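PDB 6B2L: purine nucleoside phosphorylase from Schistosoma mansoni, which catalyses the reversible phosphorolysis of purine nucleosides such as inosine and guanosine, releasing the free base and ribose 1-phosphate. Local coordinates for residues S35-L40 and T116-G121; R124-G129 and S241-N246; T201-D206 and V255-E260. All coordinates share one frame; numbering follows the deposited sequence.

Contact 1: residues S35-L40 and T116-G121; sequences SGLGKL and TNLAGG. With 2IM (piperidin-2-imine), chain I; DMS (dimethyl sulfoxide), chain C.
S35 faces the L118 side chain, S35 CB 3.9 Å from L118 CD1, and the amides of both residues converge on the oxygen of one dimethyl sulfoxide molecule. S35 N donates to this oxygen at 3.2 Å (N-H...O 153°), and L118 N donates to the same atom at 2.7 Å (145°), so two N-H groups from different parts of the fold grip one acceptor. S35 has two conformers, which makes the place of its OG doubtful, as is the short approach of its carbonyl to L118.

Two residues on, L37 points at the strand and crosses T116 at a slant, L37 CD1 lying 3.8 Å from T116 OG1. That hydroxyl already pairs with G34 N and with the hydroxyl of the modified residue CME at position 33, so the leucine covers a polar group satisfied by the two residues that precede S35. L37 CD1 also reaches L118 CG at a loose 4.5 Å, and L242 and L273 pack around it.

Farther along the strand, G120 CA passes 3.6 Å from N2 of the piperidin-2-imine. A glycine-rich loop after strand 29-31, facing the L118 amide on strand 112-121 with R86 and S222 beside N117, is the phosphate-binding arrangement of this phosphorylase family; the solvent oxygen probably occupies part of that site.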
loop_
_atom_site.group_PDB
_atom_site.type_symbol
_atom_site.label_atom_id
_atom_site.label_comp_id
_atom_site.label_asym_id
_atom_site.label_seq_id
_atom_site.Cartn_x
_atom_site.Cartn_y
_atom_site.Cartn_z
ATOM N N SER A 35 -13.682 -10.358 -17.278
ATOM C CA SER A 35 -15.084 -9.949 -17.337
ATOM C C SER A 35 -15.554 -9.857 -18.780
ATOM O O SER A 35 -14.941 -9.153 -19.583
ATOM C CB SER A 35 -15.257 -8.592 -16.654
ATOM O OG SER A 35 -14.879 -8.664 -15.287
ATOM N N GLY A 36 -16.637 -10.574 -19.108
ATOM C CA GLY A 36 -17.161 -10.615 -20.472
ATOM C C GLY A 36 -16.398 -11.530 -21.410
ATOM O O GLY A 36 -16.712 -11.583 -22.610
ATOM N N LEU A 37 -15.418 -12.264 -20.893
ATOM C CA LEU A 37 -14.524 -13.096 -21.699
ATOM C C LEU A 37 -14.644 -14.588 -21.381
ATOM O O LEU A 37 -13.699 -15.346 -21.630
ATOM C CB LEU A 37 -13.080 -12.633 -21.498
ATOM C CG LEU A 37 -12.853 -11.133 -21.743
ATOM C CD1 LEU A 37 -11.393 -10.769 -21.425
ATOM C CD2 LEU A 37 -13.239 -10.712 -23.178
ATOM N N GLY A 38 -15.787 -15.038 -20.866
ATOM C CA GLY A 38 -15.925 -16.409 -20.415
ATOM C C GLY A 38 -16.681 -17.346 -21.344
ATOM O O GLY A 38 -16.994 -18.467 -20.932
ATOM N N LYS A 39 -16.967 -16.943 -22.580
ATOM C CA LYS A 39 -17.769 -17.791 -23.469
ATOM C C LYS A 39 -17.147 -19.178 -23.652
ATOM O O LYS A 39 -17.866 -20.176 -23.788
ATOM C CB LYS A 39 -17.948 -17.123 -24.827
ATOM C CG LYS A 39 -18.905 -17.895 -25.738
ATOM C CD LYS A 39 -18.951 -17.341 -27.160
ATOM C CE LYS A 39 -19.972 -18.089 -28.021
ATOM N NZ LYS A 39 -19.742 -19.568 -28.076
ATOM N N LEU A 40 -15.817 -19.264 -23.694
ATOM C CA LEU A 40 -15.175 -20.565 -23.895
ATOM C C LEU A 40 -15.649 -21.606 -22.886
ATOM O O LEU A 40 -15.774 -22.790 -23.226
ATOM C CB LEU A 40 -13.655 -20.419 -23.814
ATOM C CG LEU A 40 -12.827 -21.708 -23.971
ATOM C CD1 LEU A 40 -13.076 -22.372 -25.311
ATOM C CD2 LEU A 40 -11.359 -21.398 -23.824
ATOM N N THR A 116 -6.981 -14.333 -18.605
ATOM C CA THR A 116 -7.274 -13.106 -19.358
ATOM C C THR A 116 -7.823 -12.038 -18.409
ATOM O O THR A 116 -8.325 -12.347 -17.318
ATOM C CB THR A 116 -8.258 -13.336 -20.529
ATOM O OG1 THR A 116 -9.538 -13.796 -20.031
ATOM C CG2 THR A 116 -7.682 -14.368 -21.538
ATOM N N ASN A 117 -7.673 -10.765 -18.807
ATOM C CA ASN A 117 -8.220 -9.643 -18.037
ATOM C C ASN A 117 -8.494 -8.466 -18.973
ATOM O O ASN A 117 -8.052 -8.447 -20.121
ATOM C CB ASN A 117 -7.282 -9.199 -16.890
ATOM C CG ASN A 117 -5.946 -8.658 -17.373
ATOM O OD1 ASN A 117 -5.881 -7.677 -18.110
ATOM N ND2 ASN A 117 -4.865 -9.239 -16.857
ATOM N N LEU A 118 -9.285 -7.503 -18.484
ATOM C CA LEU A 118 -9.467 -6.200 -19.128
ATOM C C LEU A 118 -8.582 -5.156 -18.448
ATOM O O LEU A 118 -8.487 -5.104 -17.214
ATOM C CB LEU A 118 -10.929 -5.771 -19.060
ATOM C CG LEU A 118 -11.869 -6.543 -19.995
ATOM C CD1 LEU A 118 -13.236 -6.648 -19.363
ATOM C CD2 LEU A 118 -11.950 -5.850 -21.339
ATOM N N ALA A 119 -7.909 -4.330 -19.250
ATOM C CA ALA A 119 -6.931 -3.393 -18.708
ATOM C C ALA A 119 -7.023 -2.037 -19.402
ATOM O O ALA A 119 -7.509 -1.912 -20.537
ATOM C CB ALA A 119 -5.510 -3.932 -18.855
ATOM N N GLY A 120 -6.526 -1.014 -18.708
ATOM C CA GLY A 120 -6.285 0.274 -19.338
ATOM C C GLY A 120 -4.908 0.321 -19.983
ATOM O O GLY A 120 -3.921 -0.196 -19.445
ATOM N N GLY A 121 -4.853 0.911 -21.186
ATOM C CA GLY A 121 -3.581 1.118 -21.864
ATOM C C GLY A 121 -2.857 2.383 -21.399
ATOM O O GLY A 121 -3.459 3.459 -21.294
HETATM N N2 2IM I . -9.172 1.698 -17.797
HETATM C C1 2IM I . -9.419 0.570 -17.321
HETATM N N1 2IM I . -8.806 0.188 -16.088
HETATM C C4 2IM I . -8.979 -1.104 -15.464
HETATM C C5 2IM I . -10.110 -1.944 -16.058
HETATM C C3 2IM I . -10.207 -1.817 -17.558
HETATM C C2 2IM I . -10.359 -0.391 -18.037
HETATM S S DMS C . -11.060 -8.434 -15.325
HETATM O O DMS C . -10.886 -8.872 -16.741
HETATM C C1 DMS C . -11.822 -9.725 -14.325
HETATM C C2 DMS C . -9.529 -8.014 -14.513
#

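Contact 2: residues R124-G129 and S241-N246; sequences RKLKSG and SLIANN. With 2IM (piperidin-2-imine), chain I.
The flat amide of N246 meets the L126 carbonyl through its nitrogen: N246 ND2 donates to L126 O at 3.0 Å (N-H...O 155°), with the oxygen tilted 18° from the amide plane. With CG swung anti to the backbone N, N246 extends toward the loop, and its OD1 serves as N-cap, accepting from L249 N of helix 247-253. The neighbouring amide, N245, points away from the loop and takes N2 of the piperidin-2-imine on OD1 at 2.8 Å, while D250 and S247 hold its ND2.

Next to the amides the backbones pair. G129 N donates to I243 O almost dead straight, at 2.9 Å and 178°. The same carbonyl receives a CA-H...O contact from S128, whose OG lies 3.0 Å from A244 O. I243 packs against the loop: I243 CG2 is 3.5 Å from K127 O, and I243 CD1 meets L126 CD1 at 4.4 Å, beside V132 and V218.

This is the start of the antiparallel pairing between strands 131-139 and 236-246, where the incoming loop backs the strand end that presents N245 to what is probably the purine-base pocket, where the ligand sits.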
loop_
_atom_site.group_PDB
_atom_site.type_symbol
_atom_site.label_atom_id
_atom_site.label_comp_id
_atom_site.label_asym_id
_atom_site.label_seq_id
_atom_site.Cartn_x
_atom_site.Cartn_y
_atom_site.Cartn_z
ATOM N N ARG A 124 1.765 4.503 -25.356
ATOM C CA ARG A 124 1.065 5.234 -26.401
ATOM C C ARG A 124 0.821 4.398 -27.654
ATOM O O ARG A 124 -0.018 4.786 -28.467
ATOM C CB ARG A 124 1.837 6.509 -26.740
ATOM C CG ARG A 124 1.756 7.554 -25.631
ATOM C CD ARG A 124 2.634 8.752 -25.927
ATOM N NE ARG A 124 2.530 9.793 -24.909
ATOM C CZ ARG A 124 1.514 10.646 -24.804
ATOM N NH1 ARG A 124 0.487 10.579 -25.644
ATOM N NH2 ARG A 124 1.518 11.561 -23.845
ATOM N N LYS A 125 1.495 3.258 -27.823
ATOM C CA LYS A 125 1.221 2.407 -28.981
ATOM C C LYS A 125 -0.077 1.601 -28.861
ATOM O O LYS A 125 -0.486 0.966 -29.843
ATOM C CB LYS A 125 2.379 1.430 -29.215
ATOM C CG LYS A 125 3.701 2.082 -29.544
ATOM C CD LYS A 125 4.686 1.046 -30.054
ATOM C CE LYS A 125 5.980 1.678 -30.531
ATOM N NZ LYS A 125 6.848 2.118 -29.403
ATOM N N LEU A 126 -0.725 1.587 -27.696
ATOM C CA LEU A 126 -1.868 0.705 -27.453
ATOM C C LEU A 126 -3.207 1.398 -27.731
ATOM O O LEU A 126 -3.432 2.530 -27.296
ATOM C CB LEU A 126 -1.828 0.190 -26.013
ATOM C CG LEU A 126 -0.612 -0.688 -25.711
ATOM C CD1 LEU A 126 -0.601 -1.022 -24.231
ATOM C CD2 LEU A 126 -0.616 -1.959 -26.532
ATOM N N LYS A 127 -4.082 0.708 -28.468
ATOM C CA LYS A 127 -5.417 1.168 -28.830
ATOM C C LYS A 127 -6.469 0.257 -28.202
ATOM O O LYS A 127 -6.220 -0.918 -27.914
ATOM C CB LYS A 127 -5.644 1.161 -30.347
ATOM C CG LYS A 127 -4.860 2.179 -31.120
ATOM C CD LYS A 127 -5.187 2.068 -32.601
ATOM C CE LYS A 127 -4.314 1.038 -33.263
ATOM N NZ LYS A 127 -3.078 1.662 -33.789
ATOM N N SER A 128 -7.678 0.790 -28.055
ATOM C CA SER A 128 -8.809 -0.049 -27.674
ATOM C C SER A 128 -8.933 -1.243 -28.627
ATOM O O SER A 128 -8.885 -1.087 -29.858
ATOM C CB SER A 128 -10.088 0.794 -27.687
ATOM O OG SER A 128 -11.212 0.059 -27.268
ATOM N N GLY A 129 -9.051 -2.452 -28.040
ATOM C CA GLY A 129 -9.173 -3.686 -28.782
ATOM C C GLY A 129 -7.872 -4.447 -28.998
ATOM O O GLY A 129 -7.919 -5.570 -29.542
ATOM N N SER A 241 -3.851 -9.387 -21.476
ATOM C CA SER A 241 -4.765 -8.261 -21.260
ATOM C C SER A 241 -5.443 -7.858 -22.574
ATOM O O SER A 241 -4.780 -7.747 -23.623
ATOM C CB SER A 241 -4.029 -7.033 -20.715
ATOM O OG SER A 241 -3.613 -7.198 -19.374
ATOM N N LEU A 242 -6.771 -7.625 -22.511
ATOM C CA LEU A 242 -7.518 -6.921 -23.553
ATOM C C LEU A 242 -7.606 -5.439 -23.183
ATOM O O LEU A 242 -8.051 -5.096 -22.072
ATOM C CB LEU A 242 -8.925 -7.505 -23.709
ATOM C CG LEU A 242 -9.888 -6.716 -24.594
ATOM C CD1 LEU A 242 -9.369 -6.609 -26.041
ATOM C CD2 LEU A 242 -11.221 -7.446 -24.586
ATOM N N ILE A 243 -7.175 -4.563 -24.094
ATOM C CA ILE A 243 -7.136 -3.122 -23.824
ATOM C C ILE A 243 -8.509 -2.509 -24.056
ATOM O O ILE A 243 -9.023 -2.513 -25.178
ATOM C CB ILE A 243 -6.084 -2.423 -24.699
ATOM C CG1 ILE A 243 -4.706 -3.084 -24.504
ATOM C CG2 ILE A 243 -6.028 -0.937 -24.370
ATOM C CD1 ILE A 243 -4.238 -3.127 -23.046
ATOM N N ALA A 244 -9.098 -1.932 -22.995
ATOM C CA ALA A 244 -10.416 -1.314 -23.113
ATOM C C ALA A 244 -10.356 0.120 -23.631
ATOM O O ALA A 244 -11.299 0.575 -24.278
ATOM C CB ALA A 244 -11.137 -1.341 -21.765
ATOM N N ASN A 245 -9.252 0.827 -23.385
ATOM C CA ASN A 245 -9.131 2.270 -23.623
ATOM C C ASN A 245 -7.659 2.609 -23.445
ATOM O O ASN A 245 -6.919 1.827 -22.838
ATOM C CB ASN A 245 -9.995 3.076 -22.650
ATOM C CG ASN A 245 -9.439 3.051 -21.218
ATOM O OD1 ASN A 245 -9.470 2.023 -20.544
ATOM N ND2 ASN A 245 -8.916 4.180 -20.764
ATOM N N ASN A 246 -7.222 3.770 -23.967
ATOM C CA ASN A 246 -5.895 4.294 -23.648
ATOM C C ASN A 246 -6.078 5.445 -22.658
ATOM O O ASN A 246 -6.591 6.518 -23.021
ATOM C CB ASN A 246 -5.125 4.753 -24.886
ATOM C CG ASN A 246 -3.728 5.129 -24.547
ATOM O OD1 ASN A 246 -3.508 6.122 -23.849
ATOM N ND2 ASN A 246 -2.748 4.296 -24.962
HETATM N N2 2IM I . -9.172 1.698 -17.797
HETATM C C1 2IM I . -9.419 0.570 -17.321
HETATM N N1 2IM I . -8.806 0.188 -16.088
HETATM C C4 2IM I . -8.979 -1.104 -15.464
HETATM C C5 2IM I . -10.110 -1.944 -16.058
HETATM C C3 2IM I . -10.207 -1.817 -17.558
HETATM C C2 2IM I . -10.359 -0.391 -18.037
#

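Contact 3: residues T201-D206 and V255-E260; sequences TYESPD and VSINHE. With 2IM (piperidin-2-imine), chain I; DMS (dimethyl sulfoxide), chain D.
I257 covers one face of the Y202 ring: its CG2 stands 3.8 Å above the ring centroid, 9° off the normal, a CH-pi contact. That methyl runs anti to the backbone N, which turns it down onto the ring while CD1 extends toward E203. At the far end of the tyrosine, Y202 OH comes 3.6 Å from H259 CB, and the two side chains share one acceptor: Y202 OH donates to the oxygen of a dimethyl sulfoxide at 2.6 Å, and H259 ND1 donates to it at 2.8 Å (N-H...O 162°). The oxygen lies at the edge of the tyrosine ring, near its plane. E203, bent at chi2 (-89°), brings its carboxylate to the piperidin-2-imine as a fork, OE1 taking N1 at 3.0 Å and OE2 taking N2 at 3.0 Å.

In the next shell S247 OG bonds to E203 OE2, and N258 caps helix 259-283 through K261 N, setting the start of the helix that carries H259. F161 of a neighbouring subunit packs on Y202 and meets the H259 ring, and D163 of that subunit holds I257 N.

The paired donors of the ligand amidine, probably cationic, match the carboxylate much as a purine edge would, consistent with the base pocket; the solvent oxygen beside H259 probably marks the ribose pocket, completed across the trimer interface.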
loop_
_atom_site.group_PDB
_atom_site.type_symbol
_atom_site.label_atom_id
_atom_site.label_comp_id
_atom_site.label_asym_id
_atom_site.label_seq_id
_atom_site.Cartn_x
_atom_site.Cartn_y
_atom_site.Cartn_z
ATOM N N THR A 201 -11.738 1.950 -7.871
ATOM C CA THR A 201 -11.766 3.132 -8.728
ATOM C C THR A 201 -10.834 2.928 -9.914
ATOM O O THR A 201 -9.718 2.435 -9.764
ATOM C CB THR A 201 -11.355 4.405 -7.963
ATOM O OG1 THR A 201 -10.076 4.223 -7.345
ATOM C CG2 THR A 201 -12.395 4.779 -6.850
ATOM N N TYR A 202 -11.276 3.352 -11.101
ATOM C CA TYR A 202 -10.358 3.399 -12.223
ATOM C C TYR A 202 -9.189 4.304 -11.872
ATOM O O TYR A 202 -9.319 5.226 -11.048
ATOM C CB TYR A 202 -11.089 3.879 -13.494
ATOM C CG TYR A 202 -12.156 2.907 -14.026
ATOM C CD1 TYR A 202 -11.828 1.622 -14.383
ATOM C CD2 TYR A 202 -13.480 3.289 -14.115
ATOM C CE1 TYR A 202 -12.791 0.736 -14.861
ATOM C CE2 TYR A 202 -14.449 2.425 -14.591
ATOM C CZ TYR A 202 -14.091 1.143 -14.953
ATOM O OH TYR A 202 -15.059 0.269 -15.411
ATOM N N GLU A 203 -8.023 4.000 -12.453
ATOM C CA GLU A 203 -6.868 4.886 -12.341
ATOM C C GLU A 203 -7.231 6.327 -12.688
ATOM O O GLU A 203 -7.902 6.589 -13.695
ATOM C CB GLU A 203 -5.744 4.351 -13.259
ATOM C CG GLU A 203 -6.031 4.374 -14.811
ATOM C CD GLU A 203 -6.718 3.135 -15.385
ATOM O OE1 GLU A 203 -7.230 2.300 -14.617
ATOM O OE2 GLU A 203 -6.747 3.008 -16.638
ATOM N N SER A 204 -6.800 7.267 -11.833
ATOM C CA SER A 204 -7.065 8.679 -12.097
ATOM C C SER A 204 -6.169 9.180 -13.230
ATOM O O SER A 204 -5.133 8.583 -13.514
ATOM C CB SER A 204 -6.836 9.523 -10.848
ATOM O OG SER A 204 -5.449 9.627 -10.549
ATOM N N PRO A 205 -6.527 10.288 -13.875
ATOM C CA PRO A 205 -5.641 10.804 -14.938
ATOM C C PRO A 205 -4.202 10.980 -14.479
ATOM O O PRO A 205 -3.251 10.677 -15.229
ATOM C CB PRO A 205 -6.285 12.143 -15.305
ATOM C CG PRO A 205 -7.754 11.914 -15.042
ATOM C CD PRO A 205 -7.834 10.991 -13.847
ATOM N N ASP A 206 -4.007 11.474 -13.260
ATOM C CA ASP A 206 -2.641 11.695 -12.800
ATOM C C ASP A 206 -1.947 10.413 -12.345
ATOM O O ASP A 206 -0.723 10.298 -12.484
ATOM C CB ASP A 206 -2.651 12.770 -11.714
ATOM C CG ASP A 206 -3.099 14.126 -12.282
ATOM O OD1 ASP A 206 -2.346 14.725 -13.109
ATOM O OD2 ASP A 206 -4.229 14.568 -11.965
ATOM N N VAL A 255 -11.797 12.575 -21.661
ATOM C CA VAL A 255 -12.767 11.521 -21.950
ATOM C C VAL A 255 -12.901 10.580 -20.749
ATOM O O VAL A 255 -11.898 10.159 -20.144
ATOM C CB VAL A 255 -12.334 10.746 -23.211
ATOM C CG1 VAL A 255 -13.030 9.384 -23.295
ATOM C CG2 VAL A 255 -12.609 11.586 -24.439
ATOM N N SER A 256 -14.140 10.210 -20.420
ATOM C CA SER A 256 -14.385 9.389 -19.232
ATOM C C SER A 256 -14.156 7.902 -19.502
ATOM O O SER A 256 -14.182 7.433 -20.640
ATOM C CB SER A 256 -15.813 9.582 -18.735
ATOM O OG SER A 256 -16.722 8.981 -19.644
ATOM N N ILE A 257 -13.938 7.162 -18.414
ATOM C CA ILE A 257 -13.832 5.704 -18.404
ATOM C C ILE A 257 -15.054 5.171 -17.670
ATOM O O ILE A 257 -15.409 5.705 -16.613
ATOM C CB ILE A 257 -12.542 5.247 -17.685
ATOM C CG1 ILE A 257 -11.306 6.013 -18.185
ATOM C CG2 ILE A 257 -12.354 3.744 -17.820
ATOM C CD1 ILE A 257 -10.065 5.842 -17.292
ATOM N N ASN A 258 -15.702 4.123 -18.197
ATOM C CA ASN A 258 -16.842 3.570 -17.458
ATOM C C ASN A 258 -17.078 2.104 -17.803
ATOM O O ASN A 258 -16.593 1.586 -18.813
ATOM C CB ASN A 258 -18.121 4.423 -17.640
ATOM C CG ASN A 258 -18.845 4.207 -18.967
ATOM O OD1 ASN A 258 -19.180 3.087 -19.349
ATOM N ND2 ASN A 258 -19.158 5.310 -19.636
ATOM N N HIS A 259 -17.769 1.411 -16.887
ATOM C CA HIS A 259 -17.886 -0.043 -16.989
ATOM C C HIS A 259 -18.633 -0.452 -18.256
ATOM O O HIS A 259 -18.304 -1.469 -18.870
ATOM C CB HIS A 259 -18.589 -0.587 -15.742
ATOM C CG HIS A 259 -18.603 -2.080 -15.635
ATOM N ND1 HIS A 259 -17.457 -2.850 -15.641
ATOM C CD2 HIS A 259 -19.630 -2.945 -15.457
ATOM C CE1 HIS A 259 -17.782 -4.124 -15.500
ATOM N NE2 HIS A 259 -19.095 -4.208 -15.394
ATOM N N GLU A 260 -19.627 0.333 -18.673
ATOM C CA GLU A 260 -20.384 -0.034 -19.871
ATOM C C GLU A 260 -19.496 0.006 -21.110
ATOM O O GLU A 260 -19.603 -0.862 -22.007
ATOM C CB GLU A 260 -21.591 0.895 -20.025
ATOM C CG GLU A 260 -22.652 0.710 -18.936
ATOM C CD GLU A 260 -22.171 1.117 -17.550
ATOM O OE1 GLU A 260 -21.560 2.198 -17.422
ATOM O OE2 GLU A 260 -22.390 0.346 -16.592
HETATM N N2 2IM I . -9.172 1.698 -17.797
HETATM C C1 2IM I . -9.419 0.570 -17.321
HETATM N N1 2IM I . -8.806 0.188 -16.088
HETATM C C4 2IM I . -8.979 -1.104 -15.464
HETATM C C5 2IM I . -10.110 -1.944 -16.058
HETATM C C3 2IM I . -10.207 -1.817 -17.558
HETATM C C2 2IM I . -10.359 -0.391 -18.037
HETATM S S DMS D . -13.668 -3.360 -15.317
HETATM O O DMS D . -14.723 -2.317 -15.620
HETATM C C1 DMS D . -12.739 -3.275 -13.759
HETATM C C2 DMS D . -14.452 -4.982 -15.243
#

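How the contacts relate
Contact 1 comes first, closing a 75-residue excursion between the loop after strand 29-31 and strand 112-121, and it is finished before contact 2 opens. Contact 2 then runs from the loop that follows that strand to strand 236-246. Contact 3 starts inside this second loop, at 201-206, and ends beyond it at 255-260, so contacts 2 and 3 cross. Strands 112-121 and 236-246 lie parallel as neighbours in the sheet, with G121 N 2.8 Å from N245 O, joining contacts 1 and 2. Contact 3 adds the starts of helices 205-213 and 259-283. All three touch the same piperidin-2-imine, which sits where the strand ends meet the loops leading into those helices.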